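Local coordinates for protein putative oxidoreductase with NAD(P)-binding Rossmann-fold domain (Clostridium difficile, PDB 3UUW) that is a putative dehydrogenase of the GFO/IDH/MocA family that probably binds NAD(P) in its Rossmann-fold domain, at residues 120-125 and 291-296; 101-106 and 295-300. All coordinates share one frame; numbering follows the deposited sequence.

Contact 1 (120-125 and 291-296); sequences LMVGFN and EECIKA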
ATOM      1  N   LEU A 120      -7.588  41.485   1.504  1.00 15.63           N
ATOM      2  CA  LEU A 120      -8.596  40.680   2.203  1.00 14.53           C
ATOM      3  C   LEU A 120      -8.453  39.314   1.572  1.00 16.55           C
ATOM      4  O   LEU A 120      -8.794  39.147   0.399  1.00 16.99           O
ATOM      5  CB  LEU A 120     -10.001  41.261   1.974  1.00 15.23           C
ATOM      6  CG  LEU A 120     -11.185  40.468   2.537  1.00 15.58           C
ATOM      7  CD1 LEU A 120     -11.054  40.256   4.024  1.00 18.63           C
ATOM      8  CD2 LEU A 120     -12.515  41.196   2.178  1.00 19.01           C
ATOM      9  N   MET A 121      -7.879  38.369   2.320  1.00 15.94           N
ATOM     10  CA  MET A 121      -7.589  37.028   1.811  1.00 15.49           C
ATOM     11  C   MET A 121      -8.383  35.972   2.567  1.00 15.94           C
ATOM     12  O   MET A 121      -8.455  36.010   3.804  1.00 17.34           O
ATOM     13  CB  MET A 121      -6.111  36.724   1.991  1.00 16.16           C
ATOM     14  CG  MET A 121      -5.625  35.474   1.303  1.00 15.19           C
ATOM     15  SD  MET A 121      -3.863  35.247   1.649  1.00 18.77           S
ATOM     16  CE  MET A 121      -3.524  33.843   0.564  1.00 18.42           C
ATOM     17  N   VAL A 122      -8.934  35.005   1.827  1.00 14.27           N
ATOM     18  CA  VAL A 122      -9.663  33.881   2.406  1.00 14.12           C
ATOM     19  C   VAL A 122      -8.750  32.663   2.427  1.00 13.38           C
ATOM     20  O   VAL A 122      -8.018  32.379   1.461  1.00 14.67           O
ATOM     21  CB  VAL A 122     -10.971  33.593   1.643  1.00 15.46           C
ATOM     22  CG1 VAL A 122     -11.636  32.335   2.162  1.00 16.28           C
ATOM     23  CG2 VAL A 122     -11.917  34.838   1.751  1.00 17.57           C
ATOM     24  N   GLY A 123      -8.811  31.935   3.545  1.00 14.94           N
ATOM     25  CA  GLY A 123      -7.902  30.837   3.826  1.00 14.84           C
ATOM     26  C   GLY A 123      -8.169  29.522   3.139  1.00 14.75           C
ATOM     27  O   GLY A 123      -8.480  28.485   3.801  1.00 17.38           O
ATOM     28  N   PHE A 124      -8.040  29.523   1.820  1.00 15.75           N
ATOM     29  CA  PHE A 124      -8.172  28.276   1.063  1.00 14.81           C
ATOM     30  C   PHE A 124      -6.811  27.607   1.062  1.00 14.68           C
ATOM     31  O   PHE A 124      -6.064  27.655   0.081  1.00 14.72           O
ATOM     32  CB  PHE A 124      -8.728  28.526  -0.351  1.00 14.78           C
ATOM     33  CG  PHE A 124     -10.178  28.920  -0.362  1.00 15.13           C
ATOM     34  CD1 PHE A 124     -11.157  28.018   0.050  1.00 16.81           C
ATOM     35  CD2 PHE A 124     -10.575  30.165  -0.807  1.00 17.72           C
ATOM     36  CE1 PHE A 124     -12.462  28.377   0.057  1.00 17.80           C
ATOM     37  CE2 PHE A 124     -11.896  30.513  -0.803  1.00 18.86           C
ATOM     38  CZ  PHE A 124     -12.836  29.615  -0.380  1.00 19.58           C
ATOM     39  N   ASN A 125      -6.484  26.974   2.192  1.00 14.58           N
ATOM     40  CA  ASN A 125      -5.161  26.382   2.375  1.00 15.18           C
ATOM     41  C   ASN A 125      -4.755  25.355   1.321  1.00 14.89           C
ATOM     42  O   ASN A 125      -3.567  25.211   1.015  1.00 16.19           O
ATOM     43  CB  ASN A 125      -5.010  25.788   3.781  1.00 15.42           C
ATOM     44  CG  ASN A 125      -6.053  24.757   4.069  1.00 17.36           C
ATOM     45  OD1 ASN A 125      -7.231  25.098   4.214  1.00 17.41           O
ATOM     46  ND2 ASN A 125      -5.653  23.479   4.097  1.00 17.55           N
ATOM     47  N   GLU A 291     -12.765  38.029  -6.810  1.00 18.45           N
ATOM     48  CA  GLU A 291     -13.680  36.929  -7.111  1.00 19.39           C
ATOM     49  C   GLU A 291     -13.130  35.584  -6.666  1.00 17.17           C
ATOM     50  O   GLU A 291     -13.895  34.673  -6.348  1.00 18.19           O
ATOM     51  CB  GLU A 291     -14.016  36.904  -8.606  1.00 20.24           C
ATOM     52  CG  GLU A 291     -14.988  35.798  -9.057  1.00 21.78           C
ATOM     53  CD  GLU A 291     -16.363  35.838  -8.375  1.00 22.92           C
ATOM     54  OE1 GLU A 291     -16.771  36.909  -7.838  1.00 24.49           O
ATOM     55  OE2 GLU A 291     -17.054  34.789  -8.422  1.00 25.27           O
ATOM     56  N   GLU A 292     -11.813  35.460  -6.592  1.00 18.25           N
ATOM     57  CA  GLU A 292     -11.214  34.208  -6.113  1.00 18.63           C
ATOM     58  C   GLU A 292     -11.657  33.873  -4.683  1.00 17.69           C
ATOM     59  O   GLU A 292     -11.754  32.703  -4.321  1.00 20.74           O
ATOM     60  CB  GLU A 292      -9.684  34.251  -6.203  1.00 19.49           C
ATOM     61  CG  GLU A 292      -9.177  34.253  -7.627  1.00 21.20           C
ATOM     62  CD  GLU A 292      -9.536  32.969  -8.366  1.00 25.28           C
ATOM     63  OE1 GLU A 292      -9.523  31.901  -7.736  1.00 23.11           O
ATOM     64  OE2 GLU A 292      -9.834  33.031  -9.581  1.00 27.79           O
ATOM     65  N   CYS A 293     -11.954  34.893  -3.880  1.00 16.37           N
ATOM     66  CA  CYS A 293     -12.381  34.689  -2.493  1.00 16.64           C
ATOM     67  C   CYS A 293     -13.785  34.097  -2.377  1.00 15.73           C
ATOM     68  O   CYS A 293     -14.121  33.528  -1.344  1.00 18.72           O
ATOM     69  CB  CYS A 293     -12.397  36.027  -1.712  1.00 16.65           C
ATOM     70  SG  CYS A 293     -10.766  36.734  -1.406  1.00 24.67           S
ATOM     71  N   ILE A 294     -14.599  34.259  -3.426  1.00 14.95           N
ATOM     72  CA  ILE A 294     -16.027  33.961  -3.339  1.00 16.24           C
ATOM     73  C   ILE A 294     -16.570  33.113  -4.475  1.00 16.00           C
ATOM     74  O   ILE A 294     -17.736  32.783  -4.462  1.00 17.58           O
ATOM     75  CB  ILE A 294     -16.857  35.294  -3.259  1.00 15.91           C
ATOM     76  CG1 ILE A 294     -16.472  36.266  -4.393  1.00 16.48           C
ATOM     77  CG2 ILE A 294     -16.627  35.947  -1.921  1.00 16.89           C
ATOM     78  CD1 ILE A 294     -17.358  37.544  -4.455  1.00 17.49           C
ATOM     79  N   LYS A 295     -15.728  32.724  -5.437  1.00 18.13           N
ATOM     80  CA  LYS A 295     -16.262  32.009  -6.593  1.00 18.76           C
ATOM     81  C   LYS A 295     -16.800  30.621  -6.243  1.00 18.33           C
ATOM     82  O   LYS A 295     -17.822  30.216  -6.782  1.00 18.40           O
ATOM     83  CB  LYS A 295     -15.279  31.959  -7.749  1.00 22.20           C
ATOM     84  CG  LYS A 295     -14.049  31.212  -7.583  1.00 25.07           C
ATOM     85  CD  LYS A 295     -13.393  31.187  -9.003  1.00 30.20           C
ATOM     86  CE  LYS A 295     -12.144  30.420  -9.069  1.00 35.41           C
ATOM     87  NZ  LYS A 295     -11.542  30.593 -10.437  1.00 35.90           N
ATOM     88  N   ALA A 296     -16.110  29.892  -5.357  1.00 16.98           N
ATOM     89  CA  ALA A 296     -16.613  28.596  -4.909  1.00 15.49           C
ATOM     90  C   ALA A 296     -17.937  28.795  -4.138  1.00 16.99           C
ATOM     91  O   ALA A 296     -18.924  28.058  -4.331  1.00 17.42           O
ATOM     92  CB  ALA A 296     -15.580  27.880  -4.033  1.00 15.05           C
TER
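Cys293 brings its CB and thiol against Val122 and the carbonyl of Leu120 in strand 120-122. Val122 sends CG2, the branch anti to its carbonyl carbon, to 3.7 Å from Cys293 CB, with Cys293 SG only a little farther from the same methyl. A branched valine suits a strand and offers a methyl here; the CA atoms of Val122 and Cys293 are 5.7 Å apart, a spacing that a small cysteine side chain fits.

Polar atoms meet without bonding across. Cys293 SG lies 3.6 Å from Leu120 O, a van der Waals approach. The ring of Phe124 turns an edge to the chain: its CE2 is 3.8 Å from Cys293 O, which lies near the ring plane, where the weakly positive C-H rim suits a carbonyl.

A salt bridge within 291-296 lies beside the contact: Lys295 NZ meets Glu292 OE2 at 3.1 Å on the syn side, 21° out of the carboxylate plane, and Glu292 OE1 forms a second with Arg127.

Within this chain, strand 120-122 is one of the two outermost in the parallel sheet, hydrogen-bonded to strand 92-95. The turn entering the last helix is thus packed on the edge of a Rossmann fold.

Contact 2 (101-106 and 295-300); sequences STVSQG and KAQRLL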
ATOM      1  N   SER A 101     -21.142  35.252   5.484  1.00 21.39           N
ATOM      2  CA  SER A 101     -22.285  34.351   5.417  1.00 22.64           C
ATOM      3  C   SER A 101     -22.912  34.261   4.018  1.00 21.80           C
ATOM      4  O   SER A 101     -23.438  33.204   3.615  1.00 22.16           O
ATOM      5  CB  SER A 101     -23.334  34.790   6.439  1.00 24.39           C
ATOM      6  OG  SER A 101     -22.788  34.747   7.748  1.00 28.52           O
ATOM      7  N   THR A 102     -22.915  35.374   3.296  1.00 20.37           N
ATOM      8  CA  THR A 102     -23.445  35.414   1.939  1.00 19.86           C
ATOM      9  C   THR A 102     -22.407  35.981   0.972  1.00 18.60           C
ATOM     10  O   THR A 102     -21.521  36.704   1.368  1.00 17.71           O
ATOM     11  CB  THR A 102     -24.728  36.293   1.827  1.00 21.10           C
ATOM     12  OG1 THR A 102     -24.390  37.684   1.914  1.00 22.21           O
ATOM     13  CG2 THR A 102     -25.766  35.934   2.905  1.00 23.79           C
ATOM     14  N   VAL A 103     -22.519  35.621  -0.298  1.00 18.31           N
ATOM     15  CA  VAL A 103     -21.619  36.167  -1.321  1.00 17.48           C
ATOM     16  C   VAL A 103     -21.789  37.695  -1.434  1.00 18.25           C
ATOM     17  O   VAL A 103     -20.819  38.420  -1.581  1.00 18.17           O
ATOM     18  CB  VAL A 103     -21.862  35.504  -2.669  1.00 17.45           C
ATOM     19  CG1 VAL A 103     -21.106  36.242  -3.772  1.00 17.28           C
ATOM     20  CG2 VAL A 103     -21.440  34.025  -2.609  1.00 18.16           C
ATOM     21  N   SER A 104     -23.034  38.160  -1.339  1.00 20.76           N
ATOM     22  CA  SER A 104     -23.321  39.591  -1.430  1.00 21.21           C
ATOM     23  C   SER A 104     -22.530  40.364  -0.369  1.00 20.10           C
ATOM     24  O   SER A 104     -21.893  41.374  -0.669  1.00 19.63           O
ATOM     25  CB  SER A 104     -24.821  39.822  -1.274  1.00 23.93           C
ATOM     26  OG  SER A 104     -25.153  41.120  -1.667  1.00 27.10           O
ATOM     27  N   GLN A 105     -22.551  39.870   0.871  1.00 19.59           N
ATOM     28  CA  GLN A 105     -21.744  40.473   1.935  1.00 19.15           C
ATOM     29  C   GLN A 105     -20.265  40.434   1.571  1.00 19.03           C
ATOM     30  O   GLN A 105     -19.545  41.418   1.755  1.00 16.96           O
ATOM     31  CB  GLN A 105     -21.964  39.740   3.251  1.00 19.81           C
ATOM     32  CG  GLN A 105     -23.298  40.054   3.889  1.00 22.71           C
ATOM     33  CD  GLN A 105     -23.594  39.163   5.055  1.00 24.27           C
ATOM     34  OE1 GLN A 105     -22.846  38.235   5.354  1.00 25.78           O
ATOM     35  NE2 GLN A 105     -24.705  39.424   5.711  1.00 30.54           N
ATOM     36  N   GLY A 106     -19.796  39.289   1.075  1.00 17.98           N
ATOM     37  CA  GLY A 106     -18.424  39.182   0.619  1.00 16.47           C
ATOM     38  C   GLY A 106     -18.038  40.221  -0.440  1.00 15.78           C
ATOM     39  O   GLY A 106     -16.969  40.836  -0.365  1.00 15.25           O
ATOM     40  N   LYS A 295     -15.728  32.724  -5.437  1.00 18.13           N
ATOM     41  CA  LYS A 295     -16.262  32.009  -6.593  1.00 18.76           C
ATOM     42  C   LYS A 295     -16.800  30.621  -6.243  1.00 18.33           C
ATOM     43  O   LYS A 295     -17.822  30.216  -6.782  1.00 18.40           O
ATOM     44  CB  LYS A 295     -15.279  31.959  -7.749  1.00 22.20           C
ATOM     45  CG  LYS A 295     -14.049  31.212  -7.583  1.00 25.07           C
ATOM     46  CD  LYS A 295     -13.393  31.187  -9.003  1.00 30.20           C
ATOM     47  CE  LYS A 295     -12.144  30.420  -9.069  1.00 35.41           C
ATOM     48  NZ  LYS A 295     -11.542  30.593 -10.437  1.00 35.90           N
ATOM     49  N   ALA A 296     -16.110  29.892  -5.357  1.00 16.98           N
ATOM     50  CA  ALA A 296     -16.613  28.596  -4.909  1.00 15.49           C
ATOM     51  C   ALA A 296     -17.937  28.795  -4.138  1.00 16.99           C
ATOM     52  O   ALA A 296     -18.924  28.058  -4.331  1.00 17.42           O
ATOM     53  CB  ALA A 296     -15.580  27.880  -4.033  1.00 15.05           C
ATOM     54  N   GLN A 297     -17.975  29.812  -3.283  1.00 16.19           N
ATOM     55  CA  GLN A 297     -19.182  30.093  -2.511  1.00 16.70           C
ATOM     56  C   GLN A 297     -20.376  30.455  -3.402  1.00 16.09           C
ATOM     57  O   GLN A 297     -21.500  30.035  -3.138  1.00 18.31           O
ATOM     58  CB  GLN A 297     -18.924  31.198  -1.505  1.00 16.56           C
ATOM     59  CG  GLN A 297     -20.029  31.342  -0.470  1.00 17.43           C
ATOM     60  CD  GLN A 297     -19.722  32.434   0.529  1.00 17.98           C
ATOM     61  OE1 GLN A 297     -18.681  33.096   0.436  1.00 17.36           O
ATOM     62  NE2 GLN A 297     -20.637  32.644   1.474  1.00 17.98           N
ATOM     63  N   ARG A 298     -20.098  31.197  -4.463  1.00 16.75           N
ATOM     64  CA  ARG A 298     -21.112  31.586  -5.429  1.00 17.27           C
ATOM     65  C   ARG A 298     -21.712  30.339  -6.069  1.00 18.38           C
ATOM     66  O   ARG A 298     -22.928  30.234  -6.207  1.00 19.77           O
ATOM     67  CB  ARG A 298     -20.501  32.515  -6.486  1.00 16.84           C
ATOM     68  CG  ARG A 298     -21.487  33.153  -7.386  1.00 19.40           C
ATOM     69  CD  ARG A 298     -20.781  33.907  -8.529  1.00 23.39           C
ATOM     70  NE  ARG A 298     -19.952  35.006  -8.046  1.00 22.10           N
ATOM     71  CZ  ARG A 298     -20.413  36.169  -7.576  1.00 23.08           C
ATOM     72  NH1 ARG A 298     -21.719  36.419  -7.514  1.00 24.35           N
ATOM     73  NH2 ARG A 298     -19.551  37.098  -7.173  1.00 24.30           N
ATOM     74  N   LEU A 299     -20.872  29.370  -6.418  1.00 18.33           N
ATOM     75  CA  LEU A 299     -21.362  28.157  -7.022  1.00 19.34           C
ATOM     76  C   LEU A 299     -22.220  27.401  -6.021  1.00 18.55           C
ATOM     77  O   LEU A 299     -23.289  26.890  -6.363  1.00 20.72           O
ATOM     78  CB  LEU A 299     -20.194  27.303  -7.518  1.00 19.92           C
ATOM     79  CG  LEU A 299     -20.520  25.996  -8.228  1.00 22.43           C
ATOM     80  CD1 LEU A 299     -21.585  26.223  -9.283  1.00 25.72           C
ATOM     81  CD2 LEU A 299     -19.241  25.439  -8.843  1.00 24.14           C
ATOM     82  N   LEU A 300     -21.783  27.360  -4.767  1.00 18.40           N
ATOM     83  CA  LEU A 300     -22.560  26.688  -3.713  1.00 18.62           C
ATOM     84  C   LEU A 300     -23.909  27.347  -3.423  1.00 20.93           C
ATOM     85  O   LEU A 300     -24.890  26.651  -3.155  1.00 21.30           O
ATOM     86  CB  LEU A 300     -21.742  26.564  -2.430  1.00 19.07           C
ATOM     87  CG  LEU A 300     -20.553  25.603  -2.531  1.00 22.12           C
ATOM     88  CD1 LEU A 300     -19.697  25.660  -1.281  1.00 24.80           C
ATOM     89  CD2 LEU A 300     -21.051  24.188  -2.787  1.00 24.17           C
TER
HETATM   90  O   HOH W   1     -23.408  31.592   1.345  1.00 23.46           O
HETATM   91  O   HOH W   2     -18.770  35.753   1.196  1.00 16.14           O
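Gln297 NE2 is gripped by two acceptors, Ala100 O and a water at 3.0 Å that donates in turn to Ser101 O at 2.8 Å; Ser101 O itself lies farther from NE2 than a direct bond would allow. At the other end of the amide, a second water lies 2.8 Å from Gln297 OE1 and near Thr102 O, though it cannot serve every acceptor around it, and which bonds it makes is uncertain. Glutamine suits this buried place because one flat group offers both a donor and an acceptor beside the backbone carbonyls before the helix. CG is anti to the backbone N (chi1 -168°) and the chain is extended beyond it, which carries the amide across to the other segment.

Helix 103-116 begins with Thr102 as N-cap: OG1 accepts from Gln105 N at 3.0 Å, nearly straight at 166°. This helix precedes strand 120-122 of the Rossmann sheet, and helix 295-305, the last of the chain, packs against its first turn. Glu301 of that last helix accepts a hydrogen bond from Val103 N, a second link to the same helix start.

Val103 makes the apolar contacts with both methyls. CG2 reaches to 3.6 Å from Arg298 N and lies against the Gln297 stem, 3.7 Å from Gln297 CG, the two side chains running past each other in opposite directions. The Arg298 side chain instead crosses that of Val103 at about a right angle. CG1, anti to the backbone N, sits over one face of the Arg298 guanidinium, off-centre toward its rim, at 3.8 Å from Arg298 NH1. Arginine fits here because its flat group can pack on a methyl through its face while NH2 forms a salt bridge with Glu107.

Contacts 1 and 2 have centres about 10 Å apart; both use the N-terminal part of helix 295-305 and share Lys295 and Ala296. Contact 1 takes the turn into helix 295-305 to an outermost strand of the parallel sheet; contact 2 takes the first turns of that helix to helix 103-116, which leads into this strand. Two direct ties join them: Glu291 OE1 of contact 1 meets Arg298 NH2 of contact 2 in a 2.9 Å salt bridge, and Ile294 CD1 packs 4.0 Å from Val103 CG1. The C-terminal helix is thus seated on two successive elements of the probable nucleotide-binding domain, while Ala296 and Leu300 touch helix 160-179.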